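Local structure of metallo-beta-lactamase FIM-1 (Pseudomonas aeruginosa, 6V3Q) at residues D7-T11 against H22-K26; E42-I48 against L70-W76; D51-D56 against D84-V90; L122-H128 against V137-P141. The protein probably hydrolyses beta-lactam antibiotics to substituted beta-amino acids with the help of zinc, as a periplasmic class B metallo-beta-lactamase. All coordinates share one frame; numbering follows the deposited sequence.

Contact 1 (D7-T11 against H22-K26); sequences DVPVT and HTSMK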
# COMPACT_ATOMS: atom_id res chain seq x y z
N ASP A 7 -12.03 -3.53 -2.17
CA ASP A 7 -12.51 -2.77 -1.02
C ASP A 7 -12.60 -3.68 0.19
O ASP A 7 -13.30 -4.70 0.16
CB ASP A 7 -13.86 -2.12 -1.32
CG ASP A 7 -13.85 -1.31 -2.60
OD1 ASP A 7 -14.44 -1.77 -3.60
OD2 ASP A 7 -13.25 -0.22 -2.62
N VAL A 8 -11.91 -3.30 1.27
CA VAL A 8 -11.88 -4.07 2.51
C VAL A 8 -12.68 -3.32 3.57
O VAL A 8 -12.57 -2.08 3.66
CB VAL A 8 -10.43 -4.33 2.96
CG1 VAL A 8 -9.55 -3.16 2.56
CG2 VAL A 8 -10.35 -4.58 4.46
N PRO A 9 -13.49 -4.00 4.37
CA PRO A 9 -14.29 -3.30 5.39
C PRO A 9 -13.43 -2.65 6.46
O PRO A 9 -12.32 -3.09 6.76
CB PRO A 9 -15.16 -4.41 5.98
CG PRO A 9 -14.47 -5.69 5.63
CD PRO A 9 -13.81 -5.44 4.31
N VAL A 10 -13.96 -1.57 7.03
CA VAL A 10 -13.26 -0.84 8.09
C VAL A 10 -13.19 -1.72 9.33
O VAL A 10 -14.18 -2.34 9.74
CB VAL A 10 -13.98 0.49 8.38
CG1 VAL A 10 -13.24 1.27 9.46
CG2 VAL A 10 -14.11 1.31 7.11
N THR A 11 -12.00 -1.78 9.94
CA THR A 11 -11.79 -2.57 11.14
C THR A 11 -11.87 -1.68 12.38
O THR A 11 -11.45 -0.52 12.36
CB THR A 11 -10.43 -3.28 11.10
OG1 THR A 11 -9.38 -2.32 10.96
CG2 THR A 11 -10.37 -4.26 9.93
N HIS A 22 -10.61 2.98 14.75
CA HIS A 22 -11.09 2.54 13.45
C HIS A 22 -9.99 2.72 12.41
O HIS A 22 -9.30 3.74 12.38
CB HIS A 22 -12.36 3.28 13.01
CG HIS A 22 -12.18 4.75 12.74
ND1 HIS A 22 -11.67 5.23 11.55
CD2 HIS A 22 -12.48 5.83 13.48
CE1 HIS A 22 -11.65 6.55 11.59
NE2 HIS A 22 -12.14 6.94 12.75
N THR A 23 -9.83 1.70 11.56
CA THR A 23 -8.79 1.67 10.54
C THR A 23 -9.45 1.36 9.20
O THR A 23 -10.14 0.34 9.06
CB THR A 23 -7.72 0.62 10.86
OG1 THR A 23 -7.10 0.93 12.11
CG2 THR A 23 -6.66 0.58 9.77
N SER A 24 -9.23 2.23 8.22
CA SER A 24 -9.78 2.07 6.89
C SER A 24 -8.65 2.07 5.87
O SER A 24 -7.62 2.72 6.07
CB SER A 24 -10.79 3.17 6.57
OG SER A 24 -10.22 4.46 6.72
N MET A 25 -8.85 1.36 4.77
CA MET A 25 -7.84 1.21 3.74
C MET A 25 -8.25 1.95 2.48
O MET A 25 -9.42 1.90 2.07
CB MET A 25 -7.60 -0.27 3.42
CG MET A 25 -7.48 -1.16 4.66
SD MET A 25 -6.12 -0.69 5.74
CE MET A 25 -4.70 -1.21 4.78
N LYS A 26 -7.29 2.63 1.86
CA LYS A 26 -7.48 3.24 0.56
C LYS A 26 -6.86 2.34 -0.50
O LYS A 26 -5.69 1.95 -0.39
CB LYS A 26 -6.85 4.64 0.50
CG LYS A 26 -7.46 5.54 -0.56
CD LYS A 26 -6.40 6.25 -1.38
CE LYS A 26 -5.31 6.84 -0.50
NZ LYS A 26 -4.39 7.75 -1.24
O HOH W 1 -11.16 -0.31 5.01
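Thr11 and Thr23 form an antiparallel hydrogen-bonded pair where strand 11-16, an outermost strand, within this chain, of the seven-stranded sheet of this alpha-beta/beta-alpha metallo-beta-lactamase fold, meets strand 19-27. Two backbone bonds define the pair: Thr11 N reaches Thr23 O at 3.0 Å, and Thr23 N reaches Thr11 O at 2.9 Å with an N-H...O angle of 162°. Both donors lie in the plane of the carbonyl they meet. The same two oxygens also receive CA-H...O contacts, from Val10 to Thr23 O and from His22 to Thr11 O.

Upstream of the pair the direct bonding gives way to water. One water donates to Val8 O at 2.6 Å and accepts from Met25 N at 2.9 Å, bridging the two backbones where the CA atoms of Val8 and Met25 are 6.8 Å apart.

Side-chain contacts follow the same path. Val8 CG1 lies 3.6 Å from Met25 CG, an apolar contact, and the methionine chain then turns off from Val8. The two methyls of Val10 divide their work, CG1 resting by the Thr23 carbonyl and CG2 by Ser24 CB; Gln58 of helix 56-68 packs on Val10 and Ser24.

The paired threonines run side by side in a common direction. Thr23 OG1 is hydrogen-bonded to Asn37, while Thr11 OG1, which a chi1 of 59° sets between its backbone N and carbonyl carbon, stands 3.4 Å from Thr23 CB.

Contact 2 (E42-I48 against L70-W76); sequences EKGDFSI and LKKPIRW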
# COMPACT_ATOMS: atom_id res chain seq x y z
N GLU A 42 -16.52 6.69 23.42
CA GLU A 42 -17.83 6.63 24.05
C GLU A 42 -18.04 7.82 24.99
O GLU A 42 -17.11 8.28 25.66
CB GLU A 42 -17.99 5.32 24.82
CG GLU A 42 -17.79 4.08 23.97
CD GLU A 42 -17.87 2.81 24.79
OE1 GLU A 42 -18.49 2.83 25.88
OE2 GLU A 42 -17.33 1.78 24.34
N LYS A 43 -19.28 8.30 25.04
CA LYS A 43 -19.65 9.42 25.91
C LYS A 43 -21.12 9.22 26.29
O LYS A 43 -22.02 9.66 25.58
CB LYS A 43 -19.41 10.76 25.24
CG LYS A 43 -19.91 11.97 26.03
CD LYS A 43 -19.19 13.23 25.57
CE LYS A 43 -20.00 14.49 25.86
NZ LYS A 43 -20.83 14.88 24.70
N GLY A 44 -21.34 8.55 27.43
CA GLY A 44 -22.68 8.20 27.84
C GLY A 44 -23.33 7.23 26.87
O GLY A 44 -22.79 6.15 26.61
N ASP A 45 -24.48 7.61 26.33
CA ASP A 45 -25.21 6.77 25.38
C ASP A 45 -24.80 7.01 23.94
O ASP A 45 -25.33 6.35 23.04
CB ASP A 45 -26.71 6.99 25.53
CG ASP A 45 -27.23 6.59 26.90
OD1 ASP A 45 -26.58 5.76 27.56
OD2 ASP A 45 -28.29 7.10 27.31
N PHE A 46 -23.87 7.94 23.69
CA PHE A 46 -23.45 8.24 22.33
C PHE A 46 -21.93 8.21 22.24
O PHE A 46 -21.26 7.79 23.18
CB PHE A 46 -24.01 9.59 21.89
CG PHE A 46 -25.50 9.71 22.06
CD1 PHE A 46 -26.36 9.15 21.13
CD2 PHE A 46 -26.04 10.35 23.17
CE1 PHE A 46 -27.73 9.24 21.29
CE2 PHE A 46 -27.41 10.44 23.33
CZ PHE A 46 -28.25 9.89 22.40
N SER A 47 -21.36 8.65 21.11
CA SER A 47 -19.93 8.52 20.91
C SER A 47 -19.41 9.67 20.06
O SER A 47 -20.14 10.29 19.29
CB SER A 47 -19.58 7.17 20.27
OG SER A 47 -20.29 6.98 19.06
N ILE A 48 -18.11 9.94 20.21
CA ILE A 48 -17.42 11.01 19.50
C ILE A 48 -16.49 10.38 18.48
O ILE A 48 -15.77 9.42 18.79
CB ILE A 48 -16.64 11.92 20.47
CG1 ILE A 48 -17.58 12.52 21.51
CG2 ILE A 48 -15.92 13.02 19.71
CD1 ILE A 48 -16.88 13.04 22.74
N LEU A 70 -21.88 -0.92 18.45
CA LEU A 70 -21.56 -0.20 19.68
C LEU A 70 -22.82 0.19 20.45
O LEU A 70 -22.76 0.37 21.67
CB LEU A 70 -20.73 1.04 19.35
CG LEU A 70 -20.04 1.75 20.51
CD1 LEU A 70 -19.11 0.79 21.23
CD2 LEU A 70 -19.27 2.98 20.02
N LYS A 71 -23.95 0.32 19.75
CA LYS A 71 -25.20 0.80 20.34
C LYS A 71 -25.01 2.16 21.02
O LYS A 71 -25.69 2.49 21.98
CB LYS A 71 -25.79 -0.22 21.33
CG LYS A 71 -26.07 -1.57 20.70
CD LYS A 71 -27.14 -1.46 19.62
CE LYS A 71 -28.52 -1.25 20.23
NZ LYS A 71 -29.59 -1.12 19.21
N LYS A 72 -24.06 2.94 20.50
CA LYS A 72 -23.77 4.29 20.99
C LYS A 72 -23.55 5.17 19.78
O LYS A 72 -22.41 5.38 19.34
CB LYS A 72 -22.56 4.29 21.92
CG LYS A 72 -22.77 3.57 23.24
CD LYS A 72 -21.45 3.38 23.98
CE LYS A 72 -21.66 2.78 25.36
NZ LYS A 72 -22.30 3.74 26.30
N PRO A 73 -24.62 5.69 19.19
CA PRO A 73 -24.50 6.39 17.90
C PRO A 73 -23.58 7.60 17.99
O PRO A 73 -23.58 8.33 18.98
CB PRO A 73 -25.94 6.80 17.57
CG PRO A 73 -26.78 5.83 18.34
CD PRO A 73 -26.03 5.56 19.61
N ILE A 74 -22.79 7.80 16.93
CA ILE A 74 -21.95 8.98 16.85
C ILE A 74 -22.82 10.22 16.77
O ILE A 74 -23.76 10.29 15.97
CB ILE A 74 -21.01 8.88 15.64
CG1 ILE A 74 -19.96 7.79 15.86
CG2 ILE A 74 -20.34 10.22 15.35
CD1 ILE A 74 -19.18 7.44 14.61
N ARG A 75 -22.54 11.21 17.63
CA ARG A 75 -23.24 12.48 17.60
C ARG A 75 -22.33 13.67 17.35
O ARG A 75 -22.82 14.71 16.90
CB ARG A 75 -24.00 12.71 18.92
CG ARG A 75 -25.30 11.93 19.01
CD ARG A 75 -26.18 12.24 17.80
NE ARG A 75 -27.26 11.27 17.66
CZ ARG A 75 -28.42 11.36 18.30
NH1 ARG A 75 -29.35 10.43 18.11
NH2 ARG A 75 -28.65 12.37 19.12
N TRP A 76 -21.04 13.54 17.60
CA TRP A 76 -20.09 14.62 17.38
C TRP A 76 -18.87 14.07 16.66
O TRP A 76 -18.54 12.88 16.78
CB TRP A 76 -19.67 15.28 18.70
CG TRP A 76 -20.83 15.55 19.61
CD1 TRP A 76 -21.58 16.68 19.68
CD2 TRP A 76 -21.36 14.65 20.59
NE1 TRP A 76 -22.56 16.54 20.64
CE2 TRP A 76 -22.44 15.30 21.21
CE3 TRP A 76 -21.03 13.35 21.00
CZ2 TRP A 76 -23.19 14.71 22.23
CZ3 TRP A 76 -21.78 12.76 22.01
CH2 TRP A 76 -22.85 13.44 22.61
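Ser47 OG makes the shortest sound polar bond here, donating to Lys72 O at 2.7 Å from a position tilted 29° out of the carbonyl plane. Its first torsion sets the hydroxyl between the backbone N and carbonyl carbon of Ser47, directed at the chain entering strand 74-78. The Ser47 backbone adds two bonds: its N gives a weak one to Pro73 O, and its O accepts from Arg75 N at 3.1 Å. Ser47 and Ile74 thus form a parallel bridge; the next bridge joins Ile48 to Trp76, and this shift of one residue is a beta bulge.

The Lys72 side chain reaches the type II' turn Lys43-Phe46, its CB and CG beside Asp45 O. Its NZ approaches Gly44 O at 2.5 Å, too short for the length to be trusted, and makes a long salt bridge of 3.9 Å with Glu42 OE1. The other carboxylate oxygen of Glu42 is hydrogen-bonded to Trp20.

Two flat groups are covered on a face, and a third is met at its edge. Lys43 NZ stands over one face of Trp76, 3.5 Å from the six-membered ring centroid and 20° off its normal, a cation-pi contact; Arg75 CB covers the opposite face. Phe46 CE1 sits over the centre of the Arg75 guanidinium, the two planes 32° apart, while Pro73 O meets the edge of the Phe46 ring. Ile48 CG1 packs 3.6 Å from Trp76 CE3.

These contacts bind strand 46-50 to strand 74-78, the parallel strands of a beta-alpha-beta crossover whose helix 56-68 packs on Leu70, Pro73 and Ile74, with strand 33-43 alongside Ser47 and Leu70.

Contact 3 (D51-D56 against D84-V90); sequences DTAWDD and DDKMGGV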
# COMPACT_ATOMS: atom_id res chain seq x y z
N ASP A 51 -11.74 11.93 13.30
CA ASP A 51 -11.34 11.66 11.92
C ASP A 51 -12.26 10.67 11.21
O ASP A 51 -12.72 9.68 11.79
CB ASP A 51 -9.90 11.15 11.87
CG ASP A 51 -8.90 12.25 12.14
OD1 ASP A 51 -9.25 13.43 11.95
OD2 ASP A 51 -7.75 11.93 12.53
N THR A 52 -12.52 10.93 9.93
CA THR A 52 -13.34 10.07 9.09
C THR A 52 -12.48 8.97 8.49
O THR A 52 -11.30 8.83 8.81
CB THR A 52 -14.02 10.88 8.00
OG1 THR A 52 -13.04 11.28 7.03
CG2 THR A 52 -14.66 12.13 8.57
N ALA A 53 -13.07 8.17 7.61
CA ALA A 53 -12.32 7.25 6.78
C ALA A 53 -11.88 7.98 5.51
O ALA A 53 -11.90 9.21 5.45
CB ALA A 53 -13.16 6.01 6.48
N TRP A 54 -11.49 7.23 4.48
CA TRP A 54 -10.97 7.87 3.27
C TRP A 54 -12.09 8.50 2.44
O TRP A 54 -11.87 9.54 1.80
CB TRP A 54 -10.19 6.86 2.43
CG TRP A 54 -8.91 6.42 3.07
CD1 TRP A 54 -8.72 5.34 3.88
CD2 TRP A 54 -7.63 7.06 2.94
NE1 TRP A 54 -7.41 5.26 4.26
CE2 TRP A 54 -6.71 6.30 3.70
CE3 TRP A 54 -7.16 8.19 2.26
CZ2 TRP A 54 -5.36 6.64 3.80
CZ3 TRP A 54 -5.82 8.52 2.36
CH2 TRP A 54 -4.94 7.75 3.13
N ASP A 55 -13.28 7.90 2.42
CA ASP A 55 -14.37 8.38 1.58
C ASP A 55 -15.68 8.27 2.35
O ASP A 55 -15.72 7.80 3.49
CB ASP A 55 -14.42 7.63 0.25
CG ASP A 55 -14.56 6.12 0.42
OD1 ASP A 55 -14.87 5.67 1.54
OD2 ASP A 55 -14.35 5.39 -0.56
N ASP A 56 -16.77 8.69 1.69
CA ASP A 56 -18.08 8.63 2.32
C ASP A 56 -18.53 7.22 2.66
O ASP A 56 -18.92 6.98 3.82
CB ASP A 56 -19.11 9.33 1.43
CG ASP A 56 -18.96 10.84 1.42
OD1 ASP A 56 -18.56 11.41 2.46
OD2 ASP A 56 -19.25 11.47 0.38
N ASP A 84 -7.70 14.16 2.86
CA ASP A 84 -8.81 13.25 2.62
C ASP A 84 -8.80 12.00 3.50
O ASP A 84 -9.82 11.31 3.56
CB ASP A 84 -8.86 12.82 1.15
CG ASP A 84 -7.50 12.48 0.59
OD1 ASP A 84 -6.83 11.58 1.15
OD2 ASP A 84 -7.10 13.10 -0.42
N ASP A 85 -7.70 11.70 4.19
CA ASP A 85 -7.76 10.60 5.15
C ASP A 85 -8.35 11.03 6.48
O ASP A 85 -8.67 10.17 7.31
CB ASP A 85 -6.37 10.00 5.37
CG ASP A 85 -5.33 11.03 5.72
OD1 ASP A 85 -5.45 12.19 5.28
OD2 ASP A 85 -4.38 10.67 6.45
N LYS A 86 -8.53 12.33 6.70
CA LYS A 86 -9.13 12.85 7.92
C LYS A 86 -10.50 13.48 7.70
O LYS A 86 -11.37 13.35 8.56
CB LYS A 86 -8.22 13.90 8.57
CG LYS A 86 -6.83 13.39 8.86
CD LYS A 86 -6.90 11.99 9.45
CE LYS A 86 -5.52 11.48 9.77
NZ LYS A 86 -5.53 10.10 10.31
N MET A 87 -10.71 14.14 6.56
CA MET A 87 -11.98 14.80 6.27
C MET A 87 -12.63 14.26 5.00
O MET A 87 -13.49 14.93 4.41
CB MET A 87 -11.80 16.31 6.17
CG MET A 87 -11.25 16.95 7.43
SD MET A 87 -11.24 18.76 7.35
CE MET A 87 -12.99 19.11 7.29
N GLY A 88 -12.23 13.07 4.55
CA GLY A 88 -12.75 12.53 3.31
C GLY A 88 -14.24 12.23 3.34
O GLY A 88 -14.90 12.26 2.30
N GLY A 89 -14.78 11.94 4.52
CA GLY A 89 -16.17 11.57 4.64
C GLY A 89 -16.99 12.52 5.49
O GLY A 89 -17.93 12.10 6.17
N VAL A 90 -16.62 13.80 5.47
CA VAL A 90 -17.33 14.80 6.27
C VAL A 90 -18.77 14.94 5.81
O VAL A 90 -19.69 15.07 6.63
CB VAL A 90 -16.59 16.15 6.21
CG1 VAL A 90 -17.46 17.27 6.76
CG2 VAL A 90 -15.30 16.07 7.00
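Thr52 N donates to Lys86 O at 3.0 Å, joining the loop after strand 46-50 to the segment that carries the end of the His-x-His-x-Asp motif of the metallo-beta-lactamase superfamily, here the zinc-binding His81 and His83 followed by Asp85. The N-H...O angle is 175°, although the donor stands 36° out of the carbonyl plane. Thr52 OG1 reaches the type I turn Met87-Val90, accepting from Gly89 N within it at 3.1 Å, and donates to Ala53 O at 2.8 Å, on a lone pair of that carbonyl.

Trp54 adds a flat surface. Asp85 CB packs over one ring face as a CH-pi contact, 3.5 Å from the centroid of the six-membered ring, while Asp84 OD1 lies at the edge. The Asp85 side chain is about 4 Å from the bound zinc ion, so this indole backs a residue beside the metal site.

At the other end, the aliphatic part of Lys86 lies against the Asp51 carboxylate, with CD 3.2 Å from OD2. The salt bridge from NZ to that oxygen is long, and NZ has a hydrogen bond to Ser205.

The two glycines bring backbone against the loop. Gly88 CA approaches Trp54 O to 3.5 Å, with an angle of 154° at the hydrogen, and Gly89 CA lies 3.2 Å from Asp56 OD1.

Farther out, Thr80 N bonds Asp51 OD1, Ser24 O receives Trp54 NE1, and Asp55 N-caps helix 56-68, its OD1 accepting from Gln58 N.

Contact 4 (L122-H128 against V137-P141); sequences LIFDSEH and VIFDP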
# COMPACT_ATOMS: atom_id res chain seq x y z
N LEU A 122 -13.45 25.32 15.67
CA LEU A 122 -13.05 25.18 17.06
C LEU A 122 -12.58 26.52 17.61
O LEU A 122 -11.98 27.33 16.90
CB LEU A 122 -11.94 24.13 17.19
CG LEU A 122 -12.35 22.67 16.94
CD1 LEU A 122 -11.12 21.79 16.73
CD2 LEU A 122 -13.18 22.14 18.10
N ILE A 123 -12.87 26.75 18.89
CA ILE A 123 -12.47 27.98 19.57
C ILE A 123 -11.50 27.59 20.68
O ILE A 123 -11.91 27.01 21.70
CB ILE A 123 -13.68 28.75 20.13
CG1 ILE A 123 -14.63 29.14 19.00
CG2 ILE A 123 -13.21 29.99 20.89
CD1 ILE A 123 -15.69 30.14 19.40
N PHE A 124 -10.22 27.89 20.48
CA PHE A 124 -9.18 27.55 21.44
C PHE A 124 -8.99 28.66 22.45
O PHE A 124 -9.18 29.85 22.15
CB PHE A 124 -7.86 27.27 20.72
CG PHE A 124 -7.88 26.02 19.88
CD1 PHE A 124 -8.11 26.09 18.51
CD2 PHE A 124 -7.66 24.79 20.45
CE1 PHE A 124 -8.12 24.94 17.74
CE2 PHE A 124 -7.67 23.63 19.69
CZ PHE A 124 -7.91 23.71 18.33
N ASP A 125 -8.61 28.28 23.67
CA ASP A 125 -8.31 29.24 24.71
C ASP A 125 -6.84 29.66 24.60
O ASP A 125 -6.11 29.23 23.70
CB ASP A 125 -8.66 28.67 26.09
CG ASP A 125 -7.82 27.45 26.46
OD1 ASP A 125 -7.97 26.97 27.61
OD2 ASP A 125 -7.01 26.98 25.63
N SER A 126 -6.39 30.50 25.54
CA SER A 126 -5.03 31.01 25.48
C SER A 126 -3.98 29.92 25.66
O SER A 126 -2.80 30.14 25.36
CB SER A 126 -4.83 32.11 26.52
OG SER A 126 -5.23 31.66 27.81
N GLU A 127 -4.37 28.74 26.16
CA GLU A 127 -3.47 27.60 26.25
C GLU A 127 -3.61 26.64 25.07
O GLU A 127 -3.09 25.52 25.13
CB GLU A 127 -3.69 26.85 27.57
CG GLU A 127 -2.97 27.47 28.75
CD GLU A 127 -3.91 28.17 29.71
OE1 GLU A 127 -4.33 27.55 30.70
OE2 GLU A 127 -4.23 29.36 29.47
N HIS A 128 -4.30 27.07 24.00
CA HIS A 128 -4.41 26.31 22.76
C HIS A 128 -5.13 24.98 22.95
O HIS A 128 -4.86 24.00 22.25
CB HIS A 128 -3.03 26.07 22.13
CG HIS A 128 -2.15 27.28 22.12
ND1 HIS A 128 -2.37 28.36 21.28
CD2 HIS A 128 -1.04 27.59 22.84
CE1 HIS A 128 -1.44 29.27 21.49
NE2 HIS A 128 -0.62 28.83 22.43
N VAL A 137 -9.45 16.28 25.07
CA VAL A 137 -8.79 17.58 25.03
C VAL A 137 -8.27 17.77 23.62
O VAL A 137 -7.41 17.01 23.15
CB VAL A 137 -7.66 17.69 26.07
CG1 VAL A 137 -6.88 18.98 25.86
CG2 VAL A 137 -8.22 17.64 27.48
N ILE A 138 -8.82 18.76 22.92
CA ILE A 138 -8.37 19.10 21.58
C ILE A 138 -7.32 20.19 21.71
O ILE A 138 -7.58 21.26 22.28
CB ILE A 138 -9.54 19.56 20.70
CG1 ILE A 138 -10.59 18.44 20.59
CG2 ILE A 138 -9.04 19.94 19.32
CD1 ILE A 138 -11.92 18.90 20.06
N PHE A 139 -6.12 19.92 21.20
CA PHE A 139 -4.96 20.77 21.41
C PHE A 139 -4.39 21.20 20.07
O PHE A 139 -4.31 20.41 19.12
CB PHE A 139 -3.90 20.01 22.22
CG PHE A 139 -2.66 20.81 22.50
CD1 PHE A 139 -2.68 21.88 23.38
CD2 PHE A 139 -1.46 20.47 21.89
CE1 PHE A 139 -1.53 22.61 23.64
CE2 PHE A 139 -0.30 21.20 22.15
CZ PHE A 139 -0.34 22.26 23.02
N ASP A 140 -3.99 22.47 19.99
CA ASP A 140 -3.42 23.05 18.77
C ASP A 140 -1.93 23.29 18.98
O ASP A 140 -1.55 24.25 19.67
CB ASP A 140 -4.13 24.35 18.41
CG ASP A 140 -3.56 25.01 17.16
OD1 ASP A 140 -2.87 24.32 16.37
OD2 ASP A 140 -3.80 26.22 16.96
N PRO A 141 -1.05 22.46 18.42
CA PRO A 141 0.39 22.60 18.67
C PRO A 141 1.14 23.47 17.67
O PRO A 141 2.35 23.66 17.84
CB PRO A 141 0.87 21.15 18.57
CG PRO A 141 -0.01 20.56 17.52
CD PRO A 141 -1.35 21.26 17.62
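Asp140 N donates to His128 O, the one hydrogen bond between these segments, at the place where a type I turn, Asp125 to His128, leads into the edge strand 129-130 of the five-stranded sheet. It is 2.9 Å long with an N-H...O angle of 161°, and the donor lies in the carbonyl plane. The same oxygen takes a CA-H...O contact from Phe139, at 3.3 Å. Within the turn, His128 N closes back on Asp125 O, and Asp125 OD2 is bonded to Ser129 N, the first residue of strand 129-130.

Aromatic contacts come next. Asp140 CB sits over the centre of the Phe124 ring, 13° off its normal, in a CH-pi contact, while Ile138 O meets that ring at its edge, 3.5 Å from CE2. With chi1 at -180°, Phe139 CG lies opposite its own backbone N and the ring swings back toward the turn, its edge approaching Glu127 O.

Apolar packing completes the contact. Ile138 CG2 touches both Leu122 CD1 and Phe124 CE2, and the leucine and phenylalanine side chains both cross that of Ile138 at about a right angle. Leu122 CD1 comes to 3.8 Å from Ile138 CG2, and its second methyl, CD2, stands 4.0 Å from Ile138 CD1.

Contacts 1 and 2 both involve the seven-stranded sheet, where strands 19-27 and 33-43 are neighbours, yet their centres are 20 Å apart and their nearest atoms about 7 Å. Contact 3 touches contact 1 directly: Trp54 NE1 and Ser24 O are 3.1 Å apart in the hydrogen bond that links them, and Lys26 packs against the same indole. Contacts 2 and 3 adjoin only along the chain, their segments alternating in sequence. Contact 4 involves the five-stranded sheet, on the opposite side of the chain's centre from contact 1, about 30 Å between centres. Contact 3 lies beside the zinc ion; the Ser24 side chain in contact 1 is about 13 Å from it, and that of Asp140 in contact 4 about 10 Å from zinc-binding His81.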